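PDB 4B4H: beta-1,4-exocellulase from Thermobifida fusca, which probably hydrolyses beta-1,4-glycosidic bonds of cellulose as a family 6 cellobiohydrolase, the chain here being its catalytic domain. Local coordinates for residues A[248-251]-A[255-258]; A[301-306]-A[312-317]. All coordinates share one frame; numbering follows the deposited sequence.

Contact 1. Residues A[248-251]-A[255-258]; sequences IRQS and DWNQ
The indole of Trp-256 lies flat against Arg-249, whose CB sits 3.6 Å from the centroid of the six-membered ring and almost on the ring normal, a CH-pi contact over the face. The arginine then runs on across the same ring: with CG anti to the carbonyl carbon (chi1 -72°) and the chain extended from CG to NE, Arg-249 CD comes within 3.5 Å of Trp-256 CZ3. Its guanidinium meets the ring obliquely, the two planes 42° apart. Alongside, the aliphatic part of Gln-250 borders the pyrrole end of the indole, CG lying 3.8 Å from Trp-256 NE1.

Backbone hydrogen bonds draw the two segments together. Trp-256 N donates to Arg-249 O at 2.8 Å, with an N-H...O angle of 137°, and Asp-255 N donates to Ser-251 O at 2.9 Å. Within 248-251, Ser-251 OG donates to Ile-248 O, which also accepts from Ser-251 N.

The polar ends have partners of their own: Arg-249 NH2 bonds to Asn-240 OD1 and, weakly, to a water that donates to Gln-258 O, while Gln-250 OE1 takes the N-H of Leu-247. The chemistry implies a tight loop before helix 262-276, closed by main-chain bonds and flanked by the indole, with the methylenes of the arginine lying on one face of the ring.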
loop_
_atom_site.group_PDB
_atom_site.type_symbol
_atom_site.label_atom_id
_atom_site.label_comp_id
_atom_site.label_asym_id
_atom_site.label_seq_id
_atom_site.Cartn_x
_atom_site.Cartn_y
_atom_site.Cartn_z
ATOM N N ILE A 248 -25.939 2.761 8.813
ATOM C CA ILE A 248 -24.724 3.127 8.074
ATOM C C ILE A 248 -24.293 1.977 7.142
ATOM O O ILE A 248 -23.851 2.214 6.010
ATOM C CB ILE A 248 -23.592 3.490 9.061
ATOM C CG1 ILE A 248 -24.009 4.660 9.975
ATOM C CG2 ILE A 248 -22.263 3.727 8.352
ATOM C CD1 ILE A 248 -23.930 6.042 9.371
ATOM N N ARG A 249 -24.480 0.744 7.623
ATOM C CA ARG A 249 -24.128 -0.465 6.878
ATOM C C ARG A 249 -24.784 -0.568 5.502
ATOM O O ARG A 249 -24.204 -1.147 4.581
ATOM C CB ARG A 249 -24.474 -1.705 7.703
ATOM C CG ARG A 249 -23.551 -1.935 8.887
ATOM C CD ARG A 249 -24.172 -2.875 9.906
ATOM N NE ARG A 249 -23.332 -3.016 11.090
ATOM C CZ ARG A 249 -22.289 -3.833 11.174
ATOM N NH1 ARG A 249 -21.957 -4.595 10.143
ATOM N NH2 ARG A 249 -21.582 -3.897 12.287
ATOM N N GLN A 250 -25.990 -0.024 5.359
ATOM C CA GLN A 250 -26.746 -0.196 4.119
ATOM C C GLN A 250 -26.480 0.884 3.087
ATOM O O GLN A 250 -26.995 0.803 1.966
ATOM C CB GLN A 250 -28.246 -0.258 4.397
ATOM C CG GLN A 250 -28.643 -0.881 5.723
ATOM C CD GLN A 250 -30.110 -0.675 5.993
ATOM O OE1 GLN A 250 -30.491 0.199 6.779
ATOM N NE2 GLN A 250 -30.952 -1.451 5.311
ATOM N N SER A 251 -25.678 1.886 3.455
ATOM C CA SER A 251 -25.334 2.971 2.539
ATOM C C SER A 251 -24.573 2.474 1.316
ATOM O O SER A 251 -23.937 1.404 1.345
ATOM C CB SER A 251 -24.533 4.071 3.246
ATOM O OG SER A 251 -23.279 3.580 3.696
ATOM N N ASP A 255 -21.720 -0.242 2.051
ATOM C CA ASP A 255 -22.125 -1.478 1.354
ATOM C C ASP A 255 -21.925 -2.786 2.149
ATOM O O ASP A 255 -21.496 -3.804 1.597
ATOM C CB ASP A 255 -21.501 -1.559 -0.054
ATOM C CG ASP A 255 -22.154 -2.622 -0.924
ATOM O OD1 ASP A 255 -23.353 -2.917 -0.720
ATOM O OD2 ASP A 255 -21.467 -3.174 -1.816
ATOM N N TRP A 256 -22.247 -2.735 3.444
ATOM C CA TRP A 256 -22.158 -3.887 4.355
ATOM C C TRP A 256 -20.777 -4.403 4.612
ATOM O O TRP A 256 -20.587 -5.544 5.048
ATOM C CB TRP A 256 -23.124 -5.002 3.955
ATOM C CG TRP A 256 -24.511 -4.691 4.450
ATOM C CD1 TRP A 256 -25.543 -4.059 3.760
ATOM C CD2 TRP A 256 -25.036 -4.918 5.799
ATOM N NE1 TRP A 256 -26.649 -3.919 4.556
ATOM C CE2 TRP A 256 -26.412 -4.405 5.794
ATOM C CE3 TRP A 256 -24.533 -5.497 6.960
ATOM C CZ2 TRP A 256 -27.226 -4.480 6.913
ATOM C CZ3 TRP A 256 -25.366 -5.564 8.084
ATOM C CH2 TRP A 256 -26.676 -5.063 8.062
ATOM N N ASN A 257 -19.792 -3.544 4.367
ATOM C CA ASN A 257 -18.447 -3.782 4.837
ATOM C C ASN A 257 -18.483 -3.797 6.357
ATOM O O ASN A 257 -19.281 -3.087 6.976
ATOM C CB ASN A 257 -17.540 -2.653 4.351
ATOM C CG ASN A 257 -16.085 -3.061 4.263
ATOM O OD1 ASN A 257 -15.511 -3.592 5.221
ATOM N ND2 ASN A 257 -15.468 -2.781 3.123
ATOM N N GLN A 258 -17.631 -4.610 6.958
ATOM C CA GLN A 258 -17.511 -4.621 8.423
ATOM C C GLN A 258 -16.817 -3.383 8.976
ATOM O O GLN A 258 -16.882 -3.120 10.187
ATOM C CB GLN A 258 -16.764 -5.866 8.886
ATOM C CG GLN A 258 -17.496 -7.153 8.586
ATOM C CD GLN A 258 -16.709 -8.369 8.989
ATOM O OE1 GLN A 258 -17.083 -9.068 9.929
ATOM N NE2 GLN A 258 -15.619 -8.646 8.271
HETATM O O HOH W 1 -18.434 -3.836 12.506
#

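Contact 2. Residues A[301-306]-A[312-317]; sequences GPSSST and VDESRI
Ser-303 OG donates to Glu-314 OE1 from above the carboxylate plane, at 2.9 Å and 49° out of it. The guanidinium of Arg-316 is instead engaged at its edge: NE and NH2 both reach Asp-313 OD1, each at 3.2 Å, with the oxygen lying in the guanidinium plane. This side-on salt bridge stays within 312-317, and the same arginine makes a cation-pi contact with Trp-253.

Between the segments, the second bond runs from Ser-303 N to Ser-315 OG, at 2.7 Å and nearly straight (166°). That hydroxyl also bonds to Tyr-311 O, one turn back on helix 308-315, so it links the loop to the helix backbone. Ser-303 CB packs 3.3 Å from Ser-315 OG and 3.7 Å from Glu-314 CB.

A chi1 of 176° swings Ser-303 OG away from its own backbone N and toward Glu-314, where it also accepts from Ser-305 N at 3.0 Å, which makes an ST turn. Ser-305 OG in turn bonds to Asp-307 N at the entry to the helix. The loop that leads into helix 308-315 thus lies against Glu-314 and Ser-315, further along the chain. Chemically the contact is almost wholly polar: one serine is gripped through both its amide and its hydroxyl, and donating to a carboxylate while accepting an N-H would probably polarise that hydroxyl.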
loop_
_atom_site.group_PDB
_atom_site.type_symbol
_atom_site.label_atom_id
_atom_site.label_comp_id
_atom_site.label_asym_id
_atom_site.label_seq_id
_atom_site.Cartn_x
_atom_site.Cartn_y
_atom_site.Cartn_z
ATOM N N GLY A 301 -17.565 17.965 11.024
ATOM C CA GLY A 301 -18.518 17.342 11.936
ATOM C C GLY A 301 -19.534 16.522 11.161
ATOM O O GLY A 301 -19.548 16.571 9.929
ATOM N N PRO A 302 -20.393 15.768 11.871
ATOM C CA PRO A 302 -21.383 14.907 11.218
ATOM C C PRO A 302 -22.422 15.698 10.433
ATOM O O PRO A 302 -22.768 16.824 10.815
ATOM C CB PRO A 302 -22.071 14.190 12.391
ATOM C CG PRO A 302 -21.177 14.393 13.571
ATOM C CD PRO A 302 -20.491 15.703 13.340
ATOM N N SER A 303 -22.911 15.097 9.346
ATOM C CA SER A 303 -23.982 15.665 8.531
ATOM C C SER A 303 -25.262 15.857 9.338
ATOM O O SER A 303 -25.458 15.225 10.382
ATOM C CB SER A 303 -24.262 14.759 7.323
ATOM O OG SER A 303 -25.364 15.225 6.556
ATOM N N SER A 304 -26.129 16.735 8.845
ATOM C CA SER A 304 -27.425 16.957 9.472
ATOM C C SER A 304 -28.549 16.327 8.662
ATOM O O SER A 304 -29.693 16.281 9.122
ATOM C CB SER A 304 -27.677 18.454 9.704
ATOM O OG SER A 304 -27.819 19.163 8.485
ATOM N N SER A 305 -28.211 15.824 7.471
ATOM C CA SER A 305 -29.191 15.291 6.520
ATOM C C SER A 305 -29.884 14.010 6.985
ATOM O O SER A 305 -29.248 13.119 7.554
ATOM C CB SER A 305 -28.536 15.045 5.157
ATOM O OG SER A 305 -29.449 14.457 4.244
ATOM N N THR A 306 -31.188 13.938 6.715
ATOM C CA THR A 306 -32.013 12.761 7.032
ATOM C C THR A 306 -31.911 11.636 5.997
ATOM O O THR A 306 -32.414 10.531 6.213
ATOM C CB THR A 306 -33.499 13.136 7.237
ATOM O OG1 THR A 306 -33.896 14.126 6.275
ATOM C CG2 THR A 306 -33.711 13.684 8.631
ATOM N N VAL A 312 -24.009 9.996 4.909
ATOM C CA VAL A 312 -22.757 9.266 4.767
ATOM C C VAL A 312 -21.816 10.031 3.836
ATOM O O VAL A 312 -20.648 10.237 4.170
ATOM C CB VAL A 312 -22.999 7.809 4.323
ATOM C CG1 VAL A 312 -21.721 7.178 3.811
ATOM C CG2 VAL A 312 -23.557 6.983 5.478
ATOM N N ASP A 313 -22.333 10.495 2.696
ATOM C CA ASP A 313 -21.501 11.232 1.739
ATOM C C ASP A 313 -20.998 12.572 2.280
ATOM O O ASP A 313 -19.911 13.001 1.914
ATOM C CB ASP A 313 -22.208 11.385 0.389
ATOM C CG ASP A 313 -22.395 10.039 -0.334
ATOM O OD1 ASP A 313 -21.793 9.016 0.073
ATOM O OD2 ASP A 313 -23.147 10.001 -1.330
ATOM N N GLU A 314 -21.773 13.216 3.154
ATOM C CA GLU A 314 -21.384 14.504 3.762
ATOM C C GLU A 314 -20.568 14.441 5.062
ATOM O O GLU A 314 -20.060 15.472 5.520
ATOM C CB GLU A 314 -22.618 15.364 4.035
ATOM C CG GLU A 314 -23.307 15.926 2.804
ATOM C CD GLU A 314 -24.538 16.743 3.161
ATOM O OE1 GLU A 314 -24.720 17.074 4.361
ATOM O OE2 GLU A 314 -25.323 17.059 2.240
ATOM N N SER A 315 -20.459 13.250 5.646
ATOM C CA SER A 315 -19.753 13.042 6.915
ATOM C C SER A 315 -18.405 12.366 6.751
ATOM O O SER A 315 -17.559 12.458 7.638
ATOM C CB SER A 315 -20.604 12.186 7.848
ATOM O OG SER A 315 -21.744 12.903 8.265
ATOM N N ARG A 316 -18.220 11.664 5.635
ATOM C CA ARG A 316 -17.006 10.873 5.410
ATOM C C ARG A 316 -15.845 11.702 4.887
ATOM O O ARG A 316 -16.032 12.586 4.045
ATOM C CB ARG A 316 -17.271 9.674 4.492
ATOM C CG ARG A 316 -17.777 9.976 3.085
ATOM C CD ARG A 316 -18.177 8.647 2.471
ATOM N NE ARG A 316 -18.822 8.709 1.162
ATOM C CZ ARG A 316 -18.193 8.561 -0.001
ATOM N NH1 ARG A 316 -16.874 8.410 -0.044
ATOM N NH2 ARG A 316 -18.878 8.586 -1.130
ATOM N N ILE A 317 -14.652 11.420 5.404
ATOM C CA ILE A 317 -13.458 12.150 4.980
ATOM C C ILE A 317 -12.891 11.571 3.679
ATOM O O ILE A 317 -12.425 12.317 2.850
ATOM C CB ILE A 317 -12.382 12.272 6.083
ATOM C CG1 ILE A 317 -11.826 10.906 6.479
ATOM C CG2 ILE A 317 -12.967 13.043 7.262
ATOM C CD1 ILE A 317 -10.499 10.969 7.202
#

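Contacts 1 and 2 follow one another along the chain, yet their centres lie only 15 Å apart on the same side of the catalytic domain. They meet through Val-312, whose CG2 packs 3.8 Å from Ser-251 CB and 4.0 Å from Ile-248 CD1, so the helix bearing one half of contact 2 backs the turn of contact 1. Contact 1 is a loop before helix 262-276; contact 2 joins a loop to helix 308-315. Contact 1 is the nearer to the predicted substrate sites: the side chain of Asn-257, which bonds to His-189 O, is about 7 Å from that of Trp-191 and about 8 Å from that of His-188. Contact 2 lies away from the annotated sites.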